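Long-range contact in pullulanase (Klebsiella oxytoca, PDB 2YOC), which hydrolyses the alpha-1,6-glucosidic linkages of pullulan and related branched dextrins as a secreted, calcium-binding glycosidase: residues 465-475 and 545-556. Sequence-based numbering, arbitrary orientation.
Sequences LPVFDLATVNE and WGYDPFHYTVPE. With CA (calcium ion), chain K.
Asp-469 and Glu-556 meet at a calcium ion, where a short antiparallel beta pairing with a beta bulge joins the chain leaving barrel strand 461-464 to the segment 545-556. The catalytic domain is the (beta/alpha)8 barrel of the alpha-amylase superfamily, and both segments belong to the long connection between its second and third strands. The carbonyl O of Asp-469 takes the N-H of Phe-550, O to N 2.8 Å, and, more weakly, that of His-551; Ala-471 N reaches Asp-548 O. From Asp-469, CB lies 3.5 Å from His-551 O, and CG and OD2 pass beside Phe-550 CB. With CG anti to the backbone N (chi1 177°), the carboxylate runs alongside the His-551 ring, nearly coplanar with it, and its two oxygens divide the work: OD1 binds calcium at 2.3 Å, while OD2 accepts the ND1 N-H of His-551, with OD2 and ND1 2.9 Å apart, and also bonds to the hydroxyl of Ser-376. A short, two-oxygen side chain suits this place, and the metal and the N-H together fix its rotation. The longer chain of Glu-556 suits its place too: CG passes Leu-470 CG and CD2, and the bend at chi2 (57°) then swings the carboxylate round so that OE1 reaches the calcium, while OE2 turns to Ser-558. With Leu-470 O and Glu-475 OE2, three carboxylates and a carbonyl gather at one cation, whose charge probably offsets the repulsion among the carboxylates. Nearer the barrel strand, Pro-466 lays its CG over the centre of the Tyr-547 ring, 3.6 Å from the centroid, a CH-pi contact for which the rigid pyrrolidine is well shaped. Gly-546, with its positive phi of 108°, a conformation readily adopted by glycine, packs its backbone directly against Pro-466 and Leu-470. At the partly exposed end, Thr-472 OG1 donates to Asp-548 OD2 at 2.7 Å, approaching from above the carboxylate plane.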
# COMPACT_ATOMS: atom_id res chain seq x y z
N LEU B 465 -3.33 -37.61 -20.05
CA LEU B 465 -3.78 -37.93 -18.68
C LEU B 465 -3.30 -39.39 -18.40
O LEU B 465 -3.18 -40.14 -19.39
CB LEU B 465 -5.31 -37.85 -18.62
CG LEU B 465 -5.89 -36.83 -17.65
CD1 LEU B 465 -5.77 -35.44 -18.19
CD2 LEU B 465 -7.35 -37.12 -17.36
N PRO B 466 -2.92 -39.76 -17.14
CA PRO B 466 -2.29 -41.08 -16.89
C PRO B 466 -2.34 -42.23 -17.89
O PRO B 466 -3.41 -42.80 -18.15
CB PRO B 466 -2.77 -41.43 -15.48
CG PRO B 466 -3.00 -40.09 -14.82
CD PRO B 466 -2.98 -38.99 -15.89
N VAL B 467 -1.17 -42.53 -18.49
CA VAL B 467 -0.92 -43.63 -19.44
C VAL B 467 0.19 -44.56 -18.94
O VAL B 467 0.61 -45.46 -19.67
CB VAL B 467 -0.74 -43.23 -20.92
CG1 VAL B 467 -2.05 -42.75 -21.53
CG2 VAL B 467 0.38 -42.21 -21.13
N PHE B 468 0.65 -44.35 -17.70
CA PHE B 468 1.57 -45.27 -17.04
C PHE B 468 0.67 -46.39 -16.41
O PHE B 468 -0.56 -46.35 -16.55
CB PHE B 468 2.40 -44.54 -15.96
CG PHE B 468 1.59 -43.76 -14.96
CD1 PHE B 468 1.04 -44.38 -13.86
CD2 PHE B 468 1.39 -42.39 -15.13
CE1 PHE B 468 0.26 -43.66 -12.94
CE2 PHE B 468 0.61 -41.67 -14.21
CZ PHE B 468 0.06 -42.30 -13.12
N ASP B 469 1.24 -47.34 -15.68
CA ASP B 469 0.39 -48.37 -15.11
C ASP B 469 -0.49 -47.95 -13.91
O ASP B 469 -0.03 -47.90 -12.76
CB ASP B 469 1.12 -49.70 -14.91
CG ASP B 469 0.27 -50.77 -14.25
OD1 ASP B 469 -0.92 -50.91 -14.66
OD2 ASP B 469 0.78 -51.45 -13.34
N LEU B 470 -1.79 -47.66 -14.19
CA LEU B 470 -2.75 -47.29 -13.15
C LEU B 470 -3.28 -48.52 -12.51
O LEU B 470 -3.25 -49.60 -13.11
CB LEU B 470 -3.89 -46.36 -13.61
CG LEU B 470 -4.36 -46.47 -15.05
CD1 LEU B 470 -5.86 -46.47 -15.15
CD2 LEU B 470 -3.76 -45.36 -15.90
N ALA B 471 -3.73 -48.38 -11.28
CA ALA B 471 -4.24 -49.46 -10.45
C ALA B 471 -5.76 -49.61 -10.53
O ALA B 471 -6.27 -50.73 -10.45
CB ALA B 471 -3.82 -49.21 -9.01
N THR B 472 -6.47 -48.49 -10.72
CA THR B 472 -7.93 -48.30 -10.67
C THR B 472 -8.83 -48.76 -11.84
O THR B 472 -9.99 -48.33 -11.93
CB THR B 472 -8.23 -46.90 -10.16
OG1 THR B 472 -7.42 -45.94 -10.87
CG2 THR B 472 -7.97 -46.78 -8.67
N VAL B 473 -8.35 -49.67 -12.70
CA VAL B 473 -9.18 -50.26 -13.75
C VAL B 473 -8.76 -51.73 -13.85
O VAL B 473 -7.56 -52.01 -14.00
CB VAL B 473 -9.17 -49.53 -15.12
CG1 VAL B 473 -9.84 -50.37 -16.21
CG2 VAL B 473 -9.83 -48.16 -15.04
N ASN B 474 -9.73 -52.66 -13.74
CA ASN B 474 -9.44 -54.08 -13.87
C ASN B 474 -9.12 -54.36 -15.32
O ASN B 474 -9.93 -54.05 -16.21
CB ASN B 474 -10.61 -54.92 -13.39
CG ASN B 474 -10.25 -56.36 -13.10
OD1 ASN B 474 -9.64 -57.06 -13.90
ND2 ASN B 474 -10.65 -56.85 -11.94
N GLU B 475 -7.90 -54.88 -15.57
CA GLU B 475 -7.38 -55.18 -16.92
C GLU B 475 -7.95 -56.46 -17.49
O GLU B 475 -7.76 -56.74 -18.67
CB GLU B 475 -5.84 -55.15 -16.98
CG GLU B 475 -5.23 -53.86 -16.46
CD GLU B 475 -3.81 -53.57 -16.88
OE1 GLU B 475 -2.93 -54.45 -16.77
OE2 GLU B 475 -3.56 -52.40 -17.24
N TRP B 545 -9.31 -41.48 -14.53
CA TRP B 545 -8.28 -40.57 -15.03
C TRP B 545 -6.93 -41.32 -14.95
O TRP B 545 -6.19 -41.36 -15.93
CB TRP B 545 -8.24 -39.32 -14.18
CG TRP B 545 -9.36 -38.35 -14.42
CD1 TRP B 545 -10.25 -38.34 -15.46
CD2 TRP B 545 -9.65 -37.19 -13.64
NE1 TRP B 545 -11.11 -37.27 -15.35
CE2 TRP B 545 -10.76 -36.54 -14.24
CE3 TRP B 545 -9.11 -36.65 -12.46
CZ2 TRP B 545 -11.32 -35.38 -13.70
CZ3 TRP B 545 -9.69 -35.52 -11.90
CH2 TRP B 545 -10.77 -34.88 -12.53
N GLY B 546 -6.71 -41.97 -13.80
CA GLY B 546 -5.57 -42.85 -13.55
C GLY B 546 -4.52 -42.34 -12.60
O GLY B 546 -3.41 -42.87 -12.60
N TYR B 547 -4.83 -41.32 -11.78
CA TYR B 547 -3.89 -40.73 -10.82
C TYR B 547 -3.73 -41.65 -9.57
O TYR B 547 -3.89 -41.23 -8.42
CB TYR B 547 -4.33 -39.30 -10.47
CG TYR B 547 -4.29 -38.33 -11.65
CD1 TYR B 547 -3.15 -37.60 -11.95
CD2 TYR B 547 -5.43 -38.12 -12.44
CE1 TYR B 547 -3.12 -36.70 -13.01
CE2 TYR B 547 -5.41 -37.22 -13.52
CZ TYR B 547 -4.25 -36.51 -13.79
OH TYR B 547 -4.21 -35.65 -14.86
N ASP B 548 -3.44 -42.95 -9.84
CA ASP B 548 -3.33 -44.07 -8.90
C ASP B 548 -2.20 -44.99 -9.40
O ASP B 548 -2.45 -46.02 -10.04
CB ASP B 548 -4.67 -44.83 -8.84
CG ASP B 548 -5.88 -43.91 -8.71
OD1 ASP B 548 -6.09 -43.36 -7.60
OD2 ASP B 548 -6.57 -43.67 -9.75
N PRO B 549 -0.93 -44.59 -9.17
CA PRO B 549 0.20 -45.40 -9.71
C PRO B 549 0.37 -46.78 -9.12
O PRO B 549 0.47 -46.93 -7.90
CB PRO B 549 1.43 -44.54 -9.42
CG PRO B 549 0.92 -43.18 -9.05
CD PRO B 549 -0.44 -43.38 -8.47
N PHE B 550 0.44 -47.79 -10.00
CA PHE B 550 0.73 -49.20 -9.64
C PHE B 550 2.23 -49.42 -9.96
O PHE B 550 3.03 -49.71 -9.06
CB PHE B 550 -0.17 -50.15 -10.45
CG PHE B 550 -0.40 -51.53 -9.87
CD1 PHE B 550 0.36 -51.99 -8.80
CD2 PHE B 550 -1.36 -52.36 -10.40
CE1 PHE B 550 0.16 -53.28 -8.27
CE2 PHE B 550 -1.57 -53.64 -9.87
CZ PHE B 550 -0.82 -54.08 -8.80
N HIS B 551 2.61 -49.19 -11.25
CA HIS B 551 3.99 -49.25 -11.74
C HIS B 551 4.26 -47.98 -12.56
O HIS B 551 3.50 -47.64 -13.47
CB HIS B 551 4.24 -50.53 -12.56
CG HIS B 551 4.06 -51.80 -11.77
ND1 HIS B 551 2.82 -52.36 -11.57
CD2 HIS B 551 4.98 -52.59 -11.16
CE1 HIS B 551 3.02 -53.46 -10.86
NE2 HIS B 551 4.30 -53.64 -10.59
N TYR B 552 5.31 -47.25 -12.19
CA TYR B 552 5.62 -45.99 -12.84
C TYR B 552 6.15 -46.06 -14.25
O TYR B 552 6.05 -45.07 -14.99
CB TYR B 552 6.65 -45.25 -12.00
CG TYR B 552 6.15 -44.84 -10.64
CD1 TYR B 552 5.19 -43.83 -10.50
CD2 TYR B 552 6.66 -45.41 -9.48
CE1 TYR B 552 4.76 -43.41 -9.25
CE2 TYR B 552 6.24 -44.99 -8.22
CZ TYR B 552 5.28 -43.99 -8.11
OH TYR B 552 4.86 -43.55 -6.88
N THR B 553 6.81 -47.18 -14.60
CA THR B 553 7.53 -47.28 -15.86
C THR B 553 7.00 -48.33 -16.86
O THR B 553 7.75 -48.92 -17.66
CB THR B 553 9.05 -47.26 -15.58
OG1 THR B 553 9.30 -46.63 -14.31
CG2 THR B 553 9.80 -46.54 -16.64
N VAL B 554 5.70 -48.56 -16.82
CA VAL B 554 5.04 -49.47 -17.75
C VAL B 554 3.80 -48.75 -18.24
O VAL B 554 3.10 -48.11 -17.42
CB VAL B 554 4.64 -50.85 -17.15
CG1 VAL B 554 4.20 -51.81 -18.24
CG2 VAL B 554 5.75 -51.46 -16.33
N PRO B 555 3.44 -48.85 -19.53
CA PRO B 555 2.17 -48.25 -19.98
C PRO B 555 0.99 -48.96 -19.33
O PRO B 555 1.11 -50.12 -18.92
CB PRO B 555 2.14 -48.56 -21.48
CG PRO B 555 3.55 -48.88 -21.84
CD PRO B 555 4.14 -49.52 -20.64
N GLU B 556 -0.17 -48.28 -19.27
CA GLU B 556 -1.41 -48.89 -18.79
C GLU B 556 -1.86 -49.99 -19.81
O GLU B 556 -1.79 -49.79 -21.02
CB GLU B 556 -2.50 -47.82 -18.61
CG GLU B 556 -3.90 -48.36 -18.34
CD GLU B 556 -4.11 -49.28 -17.15
OE1 GLU B 556 -3.21 -49.44 -16.29
OE2 GLU B 556 -5.24 -49.80 -17.05
CA CA K . -3.16 -51.41 -14.69